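Local coordinates for hypothetical protein (Aeropyrum pernix, PDB 2P6H) that is of unknown biochemical function, belongs to the UPF0047 (YjbQ) family and is found as an assembly of three subunits, at residues Val16-Gly21 with Arg113-Glu118; Glu24-Thr29 with Val127-Leu132; Asn34-Val39 with Ser96-Val101. All coordinates share one frame; numbering follows the deposited sequence.

Interaction 1: Val16-Gly21 with Arg113-Glu118; sequences VLDVTG and RILFVE
An antiparallel strand pair that ends in a helix start joins Val16-Gly21 to Arg113-Glu118. Its tight centre is the hydrogen-bonded pair Leu17-Phe116. Leu17 N reaches Phe116 O at 2.8 Å, and Phe116 N returns a short bond of 2.6 Å to Leu17 O; both donors lie in the carbonyl planes. On one face CG1 of Val16, anti to its backbone N, rests obliquely against Leu115 CB at 3.8 Å. Past the end of the strand, at the N-cap position of helix 20-28, the two methyls of Val19 divide the work: CG1 meets Phe116 CB, and CG2, in the crowded position between N and C, lies against Ile114 CG2, the side chains roughly perpendicular. Val19 N also donates to Ile114 O at 2.9 Å, nearly along the C=O axis, so the pairing outlasts the strand. Here Asp18 forms an Asx turn: its OD1 accepts from Thr20 N. On its syn lone pair Asp18 OD1 also takes the hydroxyl Thr20 OG1, at 2.5 Å. Thr20 OG1 in turn accepts from Ile114 N at 3.0 Å, tying the turn to the partner strand. The solvent side is looser. Exposed Arg113, its chain bent at chi2 (-92°), brings NH1 to the syn lone pair of Asp18 OD2 at 3.1 Å in a bent salt bridge (143° at the hydrogen), with carboxylate and guanidinium planes 53° apart. Strand 15-18 edges a three-stranded sheet in this chain, with 113-118 central and bonded beyond to strand 46-51; helix 55-69 packs on Val16, while Leu17 and Val19 face strand 2-9.

Interaction 2: Glu24-Thr29 with Val127-Leu132; sequences EEWLST and VNLLYL
Glu24 O is gripped twice within its helix, firmly by Ser28 N at 2.8 Å and weakly by Ser28 OG at 3.4 Å. No hydrogen bond passes from this segment to Val127-Leu132; the contact is apolar and depends on Trp26. With CG anti to the backbone N (chi1 -177°), its indole reaches toward the strand and presents one face to Leu129, whose CB lies 4.0 Å from the centroid of the six-membered ring and only 17° off its normal, a CH-pi contact. The two side chains run antiparallel alongside each other, so Leu129 CD1 lies near the base of the tryptophan side chain, 3.6 Å from Trp26 CB. The far end of the indole leans obliquely on the next residue on the same side of the strand, Trp26 CH2 lying 3.6 Å from Tyr131 CB. One helix residue later, Leu27 CD1 approaches Tyr131 CD1 at 4.1 Å, the two side chains roughly perpendicular. Beyond it the phenol hydroxyl of Tyr131 is bonded to Glu134 O. From the other face of the strand Leu130 packs on Pro100 of the second subunit. The contact is thus a helix lying on a beta sheet, with segment axes 9.9 Å apart and inclined by 37°. Strand 124-133 is bonded to both 2-9 and 35-40, and Trp26 spans it to touch Glu2 of the former and Leu37 of the latter.

Interaction 3: Asn34-Val39 with Ser96-Val101; sequences NGLLVV and SRVIPV
Six backbone hydrogen bonds form the innermost shell between Asn34-Val39 and Ser96-Val101, two in each of the pairs Gly35-Val101, Leu37-Ile99 and Val39-Arg97. The straightest is Ile99 N to Leu37 O, 2.8 Å and 172° at the hydrogen, while Leu37 N meets Ile99 O from above the carbonyl plane. Around this ladder, Val39 CG2 touches Ile99 CD1 at 4.0 Å and Leu37 CB lies 4.2 Å from Val101 CG2, all on one face. On the opposite face the side chain of Leu36 runs obliquely to that of Val98, Leu36 CD2 lying 3.8 Å from Val98 CG1. Further out, Arg97, bent at chi2 (61°) and chi3 (131°), folds back so that NH1 donates to Val98 O at 2.9 Å, and its NE forms a salt bridge with Asp95 of the third subunit. Val98 meets Val98 of both neighbouring subunits, consistent with a place close to the centre of the trimer. Asn34 is anchored by Glu134 and Gly103 through its amide. The two strands are neighbours in an antiparallel sheet: 124-133 pairs with the other edge of 35-40, strand 105-106 flanks 96-102, and helix 20-28 packs on Leu37 through Val23 and Trp26.

In the fold
From the N terminus, interactions 1, 2 and 3 open in turn at residues 16-21, 24-29 and 34-39. Interaction 3 closes first, at 96-101, so its loop lies within those of both others; interaction 1 closes at 113-118 and interaction 2 last, at 127-132, so these two cross. Helix 20-28 serves both crossing contacts, starting in interaction 1 and resting on the larger sheet in interaction 2. Interactions 2 and 3 share that sheet, strands 124-133 and 35-40 being adjacent. The smaller sheet meets it through side chains: Ile114 touches Ile99 and Val39, and Phe116 touches Val127, uniting both sheets in one core.

Interaction 1: Val16-Gly21 with Arg113-Glu118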
loop_
_atom_site.group_PDB
_atom_site.type_symbol
_atom_site.label_atom_id
_atom_site.label_comp_id
_atom_site.label_asym_id
_atom_site.label_seq_id
_atom_site.Cartn_x
_atom_site.Cartn_y
_atom_site.Cartn_z
ATOM N N VAL A 16 -5.711 -7.769 -15.481
ATOM C CA VAL A 16 -6.277 -7.622 -14.148
ATOM C C VAL A 16 -7.341 -8.697 -14.000
ATOM O O VAL A 16 -8.199 -8.838 -14.878
ATOM C CB VAL A 16 -6.922 -6.238 -13.965
ATOM C CG1 VAL A 16 -7.620 -6.169 -12.616
ATOM C CG2 VAL A 16 -5.874 -5.145 -14.089
ATOM N N LEU A 17 -7.271 -9.452 -12.904
ATOM C CA LEU A 17 -8.219 -10.533 -12.652
ATOM C C LEU A 17 -8.894 -10.369 -11.295
ATOM O O LEU A 17 -8.236 -10.038 -10.318
ATOM C CB LEU A 17 -7.514 -11.896 -12.652
ATOM C CG LEU A 17 -6.694 -12.265 -13.888
ATOM C CD1 LEU A 17 -6.142 -13.671 -13.762
ATOM C CD2 LEU A 17 -7.587 -12.172 -15.102
ATOM N N ASP A 18 -10.205 -10.605 -11.250
ATOM C CA ASP A 18 -10.990 -10.550 -10.012
ATOM C C ASP A 18 -10.903 -11.925 -9.334
ATOM O O ASP A 18 -11.485 -12.910 -9.815
ATOM C CB ASP A 18 -12.458 -10.248 -10.321
ATOM C CG ASP A 18 -13.321 -10.155 -9.067
ATOM O OD1 ASP A 18 -12.853 -10.495 -7.954
ATOM O OD2 ASP A 18 -14.491 -9.736 -9.198
ATOM N N VAL A 19 -10.185 -11.995 -8.218
ATOM C CA VAL A 19 -10.024 -13.274 -7.500
ATOM C C VAL A 19 -10.785 -13.281 -6.166
ATOM O O VAL A 19 -10.549 -14.103 -5.290
ATOM C CB VAL A 19 -8.523 -13.574 -7.263
ATOM C CG1 VAL A 19 -7.795 -13.684 -8.602
ATOM C CG2 VAL A 19 -7.892 -12.468 -6.439
ATOM N N THR A 20 -11.726 -12.361 -5.986
ATOM C CA THR A 20 -12.535 -12.290 -4.750
ATOM C C THR A 20 -13.153 -13.630 -4.388
ATOM O O THR A 20 -13.164 -14.048 -3.237
ATOM C CB THR A 20 -13.681 -11.291 -4.914
ATOM O OG1 THR A 20 -13.171 -10.085 -5.488
ATOM C CG2 THR A 20 -14.294 -10.967 -3.549
ATOM N N GLY A 21 -13.705 -14.296 -5.398
ATOM C CA GLY A 21 -14.364 -15.572 -5.179
ATOM C C GLY A 21 -13.514 -16.600 -4.458
ATOM O O GLY A 21 -13.929 -17.167 -3.445
ATOM N N ARG A 113 -13.463 -5.173 -4.821
ATOM C CA ARG A 113 -13.144 -6.543 -5.136
ATOM C C ARG A 113 -11.643 -6.726 -5.095
ATOM O O ARG A 113 -10.872 -5.785 -5.237
ATOM C CB ARG A 113 -13.669 -6.843 -6.541
ATOM C CG ARG A 113 -15.186 -6.675 -6.644
ATOM C CD ARG A 113 -15.927 -7.989 -6.371
ATOM N NE ARG A 113 -17.377 -7.794 -6.460
ATOM C CZ ARG A 113 -18.049 -8.547 -7.351
ATOM N NH1 ARG A 113 -17.401 -9.421 -8.101
ATOM N NH2 ARG A 113 -19.372 -8.410 -7.469
ATOM N N ILE A 114 -11.195 -7.954 -4.882
ATOM C CA ILE A 114 -9.776 -8.271 -4.811
ATOM C C ILE A 114 -9.270 -8.552 -6.202
ATOM O O ILE A 114 -9.630 -9.535 -6.836
ATOM C CB ILE A 114 -9.538 -9.510 -3.924
ATOM C CG1 ILE A 114 -10.123 -9.266 -2.531
ATOM C CG2 ILE A 114 -8.024 -9.751 -3.764
ATOM C CD1 ILE A 114 -10.259 -10.431 -1.551
ATOM N N LEU A 115 -8.401 -7.684 -6.697
ATOM C CA LEU A 115 -7.902 -7.830 -8.054
ATOM C C LEU A 115 -6.436 -8.226 -8.155
ATOM O O LEU A 115 -5.566 -7.578 -7.573
ATOM C CB LEU A 115 -8.101 -6.513 -8.814
ATOM C CG LEU A 115 -9.529 -5.948 -8.742
ATOM C CD1 LEU A 115 -9.600 -4.601 -9.420
ATOM C CD2 LEU A 115 -10.496 -6.927 -9.403
ATOM N N PHE A 116 -6.170 -9.297 -8.893
ATOM C CA PHE A 116 -4.804 -9.738 -9.125
ATOM C C PHE A 116 -4.361 -8.916 -10.332
ATOM O O PHE A 116 -5.053 -8.875 -11.354
ATOM C CB PHE A 116 -4.743 -11.221 -9.493
ATOM C CG PHE A 116 -3.338 -11.743 -9.624
ATOM C CD1 PHE A 116 -2.638 -11.590 -10.813
ATOM C CD2 PHE A 116 -2.707 -12.365 -8.548
ATOM C CE1 PHE A 116 -1.327 -12.046 -10.936
ATOM C CE2 PHE A 116 -1.392 -12.829 -8.658
ATOM C CZ PHE A 116 -0.702 -12.669 -9.855
ATOM N N VAL A 117 -3.218 -8.256 -10.210
ATOM C CA VAL A 117 -2.707 -7.454 -11.304
ATOM C C VAL A 117 -1.452 -8.070 -11.883
ATOM O O VAL A 117 -0.371 -7.994 -11.314
ATOM C CB VAL A 117 -2.349 -6.091 -10.751
ATOM C CG1 VAL A 117 -1.879 -5.176 -11.879
ATOM C CG2 VAL A 117 -3.557 -5.472 -10.072
ATOM N N GLU A 118 -1.597 -8.731 -13.030
ATOM C CA GLU A 118 -0.473 -9.380 -13.718
ATOM C C GLU A 118 0.216 -8.368 -14.637
ATOM O O GLU A 118 -0.447 -7.676 -15.418
ATOM C CB GLU A 118 -0.985 -10.565 -14.554
ATOM C CG GLU A 118 0.055 -11.244 -15.442
ATOM C CD GLU A 118 1.203 -11.844 -14.649
ATOM O OE1 GLU A 118 2.123 -11.089 -14.262
ATOM O OE2 GLU A 118 1.184 -13.068 -14.402
#

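Interaction 2: Glu24-Thr29 with Val127-Leu132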
loop_
_atom_site.group_PDB
_atom_site.type_symbol
_atom_site.label_atom_id
_atom_site.label_comp_id
_atom_site.label_asym_id
_atom_site.label_seq_id
_atom_site.Cartn_x
_atom_site.Cartn_y
_atom_site.Cartn_z
ATOM N N GLU A 24 -12.813 -15.749 -0.687
ATOM C CA GLU A 24 -13.946 -16.010 0.178
ATOM C C GLU A 24 -14.103 -17.513 0.403
ATOM O O GLU A 24 -14.485 -17.971 1.471
ATOM C CB GLU A 24 -15.201 -15.417 -0.480
ATOM C CG GLU A 24 -15.129 -13.888 -0.611
ATOM C CD GLU A 24 -16.435 -13.340 -1.161
ATOM O OE1 GLU A 24 -16.974 -13.928 -2.088
ATOM O OE2 GLU A 24 -16.901 -12.322 -0.651
ATOM N N GLU A 25 -13.794 -18.278 -0.640
ATOM C CA GLU A 25 -13.848 -19.712 -0.594
ATOM C C GLU A 25 -13.036 -20.191 0.585
ATOM O O GLU A 25 -13.555 -20.746 1.546
ATOM C CB GLU A 25 -13.241 -20.245 -1.887
ATOM C CG GLU A 25 -14.223 -21.111 -2.673
ATOM C CD GLU A 25 -13.466 -21.849 -3.748
ATOM O OE1 GLU A 25 -12.562 -22.604 -3.417
ATOM O OE2 GLU A 25 -13.769 -21.639 -4.921
ATOM N N TRP A 26 -11.739 -19.928 0.475
ATOM C CA TRP A 26 -10.780 -20.298 1.510
ATOM C C TRP A 26 -11.249 -19.784 2.862
ATOM O O TRP A 26 -11.209 -20.445 3.876
ATOM C CB TRP A 26 -9.409 -19.688 1.170
ATOM C CG TRP A 26 -8.386 -20.113 2.169
ATOM C CD1 TRP A 26 -7.730 -21.364 2.221
ATOM C CD2 TRP A 26 -7.901 -19.355 3.316
ATOM N NE1 TRP A 26 -6.891 -21.490 3.277
ATOM C CE2 TRP A 26 -6.987 -20.204 4.011
ATOM C CE3 TRP A 26 -8.154 -18.087 3.811
ATOM C CZ2 TRP A 26 -6.367 -19.754 5.160
ATOM C CZ3 TRP A 26 -7.527 -17.645 4.964
ATOM C CH2 TRP A 26 -6.633 -18.485 5.645
ATOM N N LEU A 27 -11.690 -18.536 2.847
ATOM C CA LEU A 27 -12.111 -17.914 4.078
ATOM C C LEU A 27 -13.250 -18.672 4.776
ATOM O O LEU A 27 -13.357 -18.702 5.996
ATOM C CB LEU A 27 -12.579 -16.521 3.711
ATOM C CG LEU A 27 -12.670 -15.621 4.921
ATOM C CD1 LEU A 27 -11.359 -15.578 5.711
ATOM C CD2 LEU A 27 -12.978 -14.195 4.502
ATOM N N SER A 28 -14.178 -19.200 3.954
ATOM C CA SER A 28 -15.250 -19.984 4.559
ATOM C C SER A 28 -14.756 -21.379 4.934
ATOM O O SER A 28 -15.308 -22.044 5.799
ATOM C CB SER A 28 -16.410 -20.102 3.570
ATOM O OG SER A 28 -17.101 -18.857 3.482
ATOM N N THR A 29 -13.695 -21.818 4.263
ATOM C CA THR A 29 -13.121 -23.133 4.610
ATOM C C THR A 29 -12.435 -23.035 5.943
ATOM O O THR A 29 -11.962 -24.017 6.501
ATOM C CB THR A 29 -12.078 -23.632 3.574
ATOM O OG1 THR A 29 -12.203 -25.048 3.431
ATOM C CG2 THR A 29 -10.661 -23.308 4.057
ATOM N N VAL A 127 -1.449 -16.772 -5.073
ATOM C CA VAL A 127 -1.927 -15.826 -4.075
ATOM C C VAL A 127 -1.928 -16.530 -2.753
ATOM O O VAL A 127 -2.481 -17.620 -2.619
ATOM C CB VAL A 127 -3.375 -15.437 -4.392
ATOM C CG1 VAL A 127 -3.935 -14.572 -3.251
ATOM C CG2 VAL A 127 -3.457 -14.663 -5.685
ATOM N N ASN A 128 -1.226 -15.928 -1.794
ATOM C CA ASN A 128 -1.153 -16.539 -0.494
ATOM C C ASN A 128 -2.159 -15.863 0.444
ATOM O O ASN A 128 -2.488 -14.695 0.286
ATOM C CB ASN A 128 0.283 -16.340 0.046
ATOM C CG ASN A 128 1.267 -17.218 -0.706
ATOM O OD1 ASN A 128 2.440 -16.897 -0.855
ATOM N ND2 ASN A 128 0.768 -18.384 -1.169
ATOM N N LEU A 129 -2.656 -16.627 1.412
ATOM C CA LEU A 129 -3.681 -16.118 2.317
ATOM C C LEU A 129 -3.358 -16.480 3.756
ATOM O O LEU A 129 -2.854 -17.565 4.045
ATOM C CB LEU A 129 -5.056 -16.709 1.958
ATOM C CG LEU A 129 -5.500 -16.597 0.492
ATOM C CD1 LEU A 129 -6.679 -17.504 0.206
ATOM C CD2 LEU A 129 -5.842 -15.149 0.176
ATOM N N LEU A 130 -3.647 -15.550 4.657
ATOM C CA LEU A 130 -3.397 -15.739 6.086
ATOM C C LEU A 130 -4.571 -15.195 6.874
ATOM O O LEU A 130 -5.005 -14.066 6.690
ATOM C CB LEU A 130 -2.101 -15.005 6.495
ATOM C CG LEU A 130 -1.753 -15.127 8.003
ATOM C CD1 LEU A 130 -0.260 -14.942 8.276
ATOM C CD2 LEU A 130 -2.478 -14.093 8.863
ATOM N N TYR A 131 -5.103 -16.002 7.782
ATOM C CA TYR A 131 -6.205 -15.550 8.617
ATOM C C TYR A 131 -5.758 -15.579 10.061
ATOM O O TYR A 131 -5.312 -16.613 10.568
ATOM C CB TYR A 131 -7.444 -16.427 8.468
ATOM C CG TYR A 131 -8.552 -15.951 9.377
ATOM C CD1 TYR A 131 -9.217 -14.752 9.120
ATOM C CD2 TYR A 131 -8.877 -16.646 10.544
ATOM C CE1 TYR A 131 -10.175 -14.250 10.006
ATOM C CE2 TYR A 131 -9.835 -16.147 11.437
ATOM C CZ TYR A 131 -10.472 -14.951 11.162
ATOM O OH TYR A 131 -11.388 -14.434 12.051
ATOM N N LEU A 132 -5.887 -14.439 10.720
ATOM C CA LEU A 132 -5.461 -14.287 12.100
ATOM C C LEU A 132 -6.647 -13.808 12.910
ATOM O O LEU A 132 -7.111 -12.683 12.776
ATOM C CB LEU A 132 -4.315 -13.258 12.171
ATOM C CG LEU A 132 -3.669 -13.123 13.570
ATOM C CD1 LEU A 132 -2.678 -14.251 13.867
ATOM C CD2 LEU A 132 -2.892 -11.817 13.742
#

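Interaction 3: Asn34-Val39 with Ser96-Val101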
loop_
_atom_site.group_PDB
_atom_site.type_symbol
_atom_site.label_atom_id
_atom_site.label_comp_id
_atom_site.label_asym_id
_atom_site.label_seq_id
_atom_site.Cartn_x
_atom_site.Cartn_y
_atom_site.Cartn_z
ATOM N N ASN A 34 -14.188 -13.056 13.625
ATOM C CA ASN A 34 -13.594 -11.736 13.838
ATOM C C ASN A 34 -12.083 -11.859 13.766
ATOM O O ASN A 34 -11.475 -12.658 14.466
ATOM C CB ASN A 34 -13.957 -11.187 15.227
ATOM C CG ASN A 34 -15.454 -11.131 15.417
ATOM O OD1 ASN A 34 -16.171 -10.337 14.814
ATOM N ND2 ASN A 34 -15.919 -11.990 16.341
ATOM N N GLY A 35 -11.471 -11.064 12.894
ATOM C CA GLY A 35 -10.013 -11.133 12.720
ATOM C C GLY A 35 -9.569 -10.360 11.477
ATOM O O GLY A 35 -10.249 -9.450 11.021
ATOM N N LEU A 36 -8.370 -10.711 10.942
ATOM C CA LEU A 36 -7.838 -10.061 9.752
ATOM C C LEU A 36 -7.448 -11.101 8.728
ATOM O O LEU A 36 -7.003 -12.195 9.048
ATOM C CB LEU A 36 -6.521 -9.363 10.066
ATOM C CG LEU A 36 -6.555 -8.215 11.054
ATOM C CD1 LEU A 36 -5.094 -7.824 11.318
ATOM C CD2 LEU A 36 -7.239 -6.953 10.533
ATOM N N LEU A 37 -7.673 -10.751 7.473
ATOM C CA LEU A 37 -7.233 -11.603 6.436
ATOM C C LEU A 37 -6.139 -10.863 5.718
ATOM O O LEU A 37 -6.227 -9.664 5.484
ATOM C CB LEU A 37 -8.416 -11.803 5.507
ATOM C CG LEU A 37 -7.959 -12.322 4.155
ATOM C CD1 LEU A 37 -7.572 -13.794 4.254
ATOM C CD2 LEU A 37 -9.005 -12.189 3.048
ATOM N N VAL A 38 -5.043 -11.562 5.425
ATOM C CA VAL A 38 -3.996 -10.920 4.628
ATOM C C VAL A 38 -3.900 -11.638 3.320
ATOM O O VAL A 38 -3.722 -12.846 3.256
ATOM C CB VAL A 38 -2.612 -10.998 5.312
ATOM C CG1 VAL A 38 -1.567 -10.286 4.455
ATOM C CG2 VAL A 38 -2.669 -10.340 6.678
ATOM N N VAL A 39 -4.120 -10.860 2.255
ATOM C CA VAL A 39 -3.994 -11.351 0.908
ATOM C C VAL A 39 -2.705 -10.831 0.369
ATOM O O VAL A 39 -2.456 -9.633 0.330
ATOM C CB VAL A 39 -5.128 -10.802 0.044
ATOM C CG1 VAL A 39 -5.061 -11.414 -1.353
ATOM C CG2 VAL A 39 -6.467 -11.139 0.675
ATOM N N SER A 96 0.451 -6.738 -1.027
ATOM C CA SER A 96 -0.349 -7.336 0.037
ATOM C C SER A 96 -1.410 -6.353 0.524
ATOM O O SER A 96 -1.234 -5.142 0.491
ATOM C CB SER A 96 0.573 -7.749 1.201
ATOM O OG SER A 96 0.765 -6.633 2.071
ATOM N N ARG A 97 -2.517 -6.930 0.962
ATOM C CA ARG A 97 -3.658 -6.148 1.444
ATOM C C ARG A 97 -4.218 -6.778 2.702
ATOM O O ARG A 97 -4.386 -7.987 2.797
ATOM C CB ARG A 97 -4.733 -6.125 0.342
ATOM C CG ARG A 97 -6.100 -5.613 0.839
ATOM C CD ARG A 97 -6.052 -4.165 1.366
ATOM N NE ARG A 97 -7.129 -3.341 0.777
ATOM C CZ ARG A 97 -8.373 -3.334 1.341
ATOM N NH1 ARG A 97 -8.647 -4.042 2.436
ATOM N NH2 ARG A 97 -9.334 -2.622 0.758
ATOM N N VAL A 98 -4.502 -5.940 3.685
ATOM C CA VAL A 98 -5.095 -6.435 4.917
ATOM C C VAL A 98 -6.573 -6.100 4.854
ATOM O O VAL A 98 -6.959 -4.990 4.551
ATOM C CB VAL A 98 -4.452 -5.742 6.140
ATOM C CG1 VAL A 98 -5.146 -6.240 7.414
ATOM C CG2 VAL A 98 -2.966 -6.048 6.226
ATOM N N ILE A 99 -7.408 -7.144 5.099
ATOM C CA ILE A 99 -8.869 -6.984 5.046
ATOM C C ILE A 99 -9.522 -7.525 6.308
ATOM O O ILE A 99 -9.499 -8.715 6.595
ATOM C CB ILE A 99 -9.435 -7.756 3.847
ATOM C CG1 ILE A 99 -8.692 -7.362 2.575
ATOM C CG2 ILE A 99 -10.925 -7.389 3.658
ATOM C CD1 ILE A 99 -9.093 -8.216 1.371
ATOM N N PRO A 100 -10.156 -6.649 7.099
ATOM C CA PRO A 100 -10.832 -7.088 8.323
ATOM C C PRO A 100 -11.976 -8.065 8.053
ATOM O O PRO A 100 -12.629 -8.020 7.003
ATOM C CB PRO A 100 -11.338 -5.777 8.927
ATOM C CG PRO A 100 -10.488 -4.659 8.388
ATOM C CD PRO A 100 -10.146 -5.180 7.009
ATOM N N VAL A 101 -12.189 -8.969 8.999
ATOM C CA VAL A 101 -13.283 -9.932 8.924
ATOM C C VAL A 101 -14.025 -9.635 10.217
ATOM O O VAL A 101 -13.474 -9.785 11.319
ATOM C CB VAL A 101 -12.778 -11.391 8.916
ATOM C CG1 VAL A 101 -13.965 -12.363 8.985
ATOM C CG2 VAL A 101 -11.980 -11.647 7.643
#